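Local coordinates for protein M64R (PDB 5CZ3) that probably supports viral multiplication in different cell types, as a probable host-range protein of the poxvirus C7 family, at residues V8-D12 against D31-C35. Residues are numbered along the deposited sequence; the frame is centred on the assembly and turned at random.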
loop_
_atom_site.group_PDB
_atom_site.type_symbol
_atom_site.label_atom_id
_atom_site.label_comp_id
_atom_site.label_asym_id
_atom_site.label_seq_id
_atom_site.Cartn_x
_atom_site.Cartn_y
_atom_site.Cartn_z
ATOM N N VAL A 8 0.078 15.636 -5.110
ATOM C CA VAL A 8 -0.816 14.771 -4.343
ATOM C C VAL A 8 -1.229 13.532 -5.131
ATOM O O VAL A 8 -2.103 13.596 -5.997
ATOM C CB VAL A 8 -2.088 15.523 -3.899
ATOM C CG1 VAL A 8 -2.959 14.625 -3.037
ATOM C CG2 VAL A 8 -1.726 16.801 -3.151
ATOM N N HIS A 9 -0.596 12.404 -4.826
ATOM C CA HIS A 9 -0.949 11.132 -5.446
ATOM C C HIS A 9 -2.151 10.508 -4.749
ATOM O O HIS A 9 -2.550 10.949 -3.672
ATOM C CB HIS A 9 0.230 10.158 -5.403
ATOM C CG HIS A 9 1.487 10.695 -6.013
ATOM N ND1 HIS A 9 1.611 10.950 -7.361
ATOM C CD2 HIS A 9 2.681 11.011 -5.458
ATOM C CE1 HIS A 9 2.825 11.407 -7.610
ATOM N NE2 HIS A 9 3.495 11.454 -6.473
ATOM N N LYS A 10 -2.726 9.483 -5.370
ATOM C CA LYS A 10 -3.784 8.698 -4.744
ATOM C C LYS A 10 -3.368 7.234 -4.702
ATOM O O LYS A 10 -2.889 6.691 -5.699
ATOM C CB LYS A 10 -5.107 8.855 -5.497
ATOM C CG LYS A 10 -5.713 10.244 -5.423
ATOM C CD LYS A 10 -7.009 10.314 -6.217
ATOM C CE LYS A 10 -7.644 11.695 -6.133
ATOM N N LEU A 11 -3.546 6.594 -3.551
ATOM C CA LEU A 11 -3.137 5.203 -3.398
ATOM C C LEU A 11 -4.040 4.424 -2.446
ATOM O O LEU A 11 -4.193 4.788 -1.282
ATOM C CB LEU A 11 -1.689 5.129 -2.906
ATOM C CG LEU A 11 -1.132 3.720 -2.692
ATOM C CD1 LEU A 11 -1.137 2.941 -3.999
ATOM C CD2 LEU A 11 0.271 3.772 -2.102
ATOM N N ASP A 12 -4.633 3.349 -2.956
ATOM C CA ASP A 12 -5.382 2.413 -2.128
ATOM C C ASP A 12 -4.699 1.050 -2.135
ATOM O O ASP A 12 -4.186 0.608 -3.163
ATOM C CB ASP A 12 -6.825 2.275 -2.617
ATOM C CG ASP A 12 -7.625 3.551 -2.458
ATOM O OD1 ASP A 12 -7.292 4.369 -1.573
ATOM O OD2 ASP A 12 -8.598 3.729 -3.221
ATOM N N ASP A 31 5.863 13.901 -3.364
ATOM C CA ASP A 31 6.069 12.958 -4.459
ATOM C C ASP A 31 6.683 11.664 -3.937
ATOM O O ASP A 31 7.838 11.347 -4.223
ATOM C CB ASP A 31 6.957 13.565 -5.546
ATOM C CG ASP A 31 7.107 12.651 -6.751
ATOM O OD1 ASP A 31 6.201 11.826 -6.988
ATOM O OD2 ASP A 31 8.132 12.753 -7.457
ATOM N N SER A 32 5.896 10.925 -3.166
ATOM C CA SER A 32 6.343 9.667 -2.589
ATOM C C SER A 32 5.148 8.880 -2.078
ATOM O O SER A 32 4.133 9.457 -1.691
ATOM C CB SER A 32 7.338 9.914 -1.453
ATOM O OG SER A 32 8.002 8.717 -1.084
ATOM N N TYR A 33 5.273 7.565 -2.063
ATOM C CA TYR A 33 4.233 6.690 -1.573
ATOM C C TYR A 33 4.788 5.413 -0.985
ATOM O O TYR A 33 5.848 4.983 -1.327
ATOM C CB TYR A 33 3.199 6.395 -2.643
ATOM C CG TYR A 33 3.679 6.486 -4.054
ATOM C CD1 TYR A 33 4.460 5.496 -4.601
ATOM C CD2 TYR A 33 3.325 7.547 -4.852
ATOM C CE1 TYR A 33 4.883 5.570 -5.890
ATOM C CE2 TYR A 33 3.742 7.626 -6.141
ATOM C CZ TYR A 33 4.522 6.637 -6.648
ATOM O OH TYR A 33 4.943 6.708 -7.928
ATOM N N GLY A 34 4.052 4.809 -0.083
ATOM C CA GLY A 34 4.487 3.598 0.582
ATOM C C GLY A 34 3.822 3.454 1.935
ATOM O O GLY A 34 3.126 4.364 2.393
ATOM N N CYS A 35 4.036 2.308 2.575
ATOM C CA CYS A 35 3.471 2.050 3.893
ATOM C C CYS A 35 4.125 0.847 4.553
ATOM O O CYS A 35 4.879 0.105 3.921
ATOM C CB CYS A 35 1.962 1.822 3.799
ATOM S SG CYS A 35 1.491 0.378 2.831
#
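One face of the H9 imidazole receives the edge of the Y33 phenol ring, while the rim of the same imidazole meets D31. The aromatic pair is T-shaped by both tests: the planes stand 76° apart and the centroids are separated by 5.0 Å. Y33 is the edge partner, presenting CD2 and CE2, and CE2 lies above the imidazole plane near its rim rather than over its middle; the closest approach is Y33 CD2 to H9 CD2 at 3.6 Å.

At the imidazole edge, H9 NE2 donates to D31 OD1 over 2.8 Å, with an N-H...O angle of 150°. The acceptor sits close to the ring plane and offers its anti lone pair, although the carboxylate is twisted well out of the imidazole plane. D31 reaches this position because its CG lies anti to the backbone N (chi1 -176°), which brings OD1 back to the histidine although CB sets off in the other direction. Since H9 ND1 accepts from the backbone N of D56, both ring nitrogens are engaged and the rotation of the imidazole is fixed, a pattern consistent with a neutral ring protonated at NE2.

Farther along, L11 and Y33 meet at about a right angle, L11 CD2 resting 4.0 Å from Y33 CB. L53 of strand 45-54 touches both side chains, and the phenol's polar end is tied by OH to the carbonyl O of K64.

The 7.7 Å between the CA atoms of L11 and Y33, with no backbone hydrogen bond across, fits packing through side chains. H9, D31 and Y33 lie in the segments leading into strands 10-15 and 34-40, which belong to an antiparallel and a mixed sheet respectively, the two layers of a beta-sandwich.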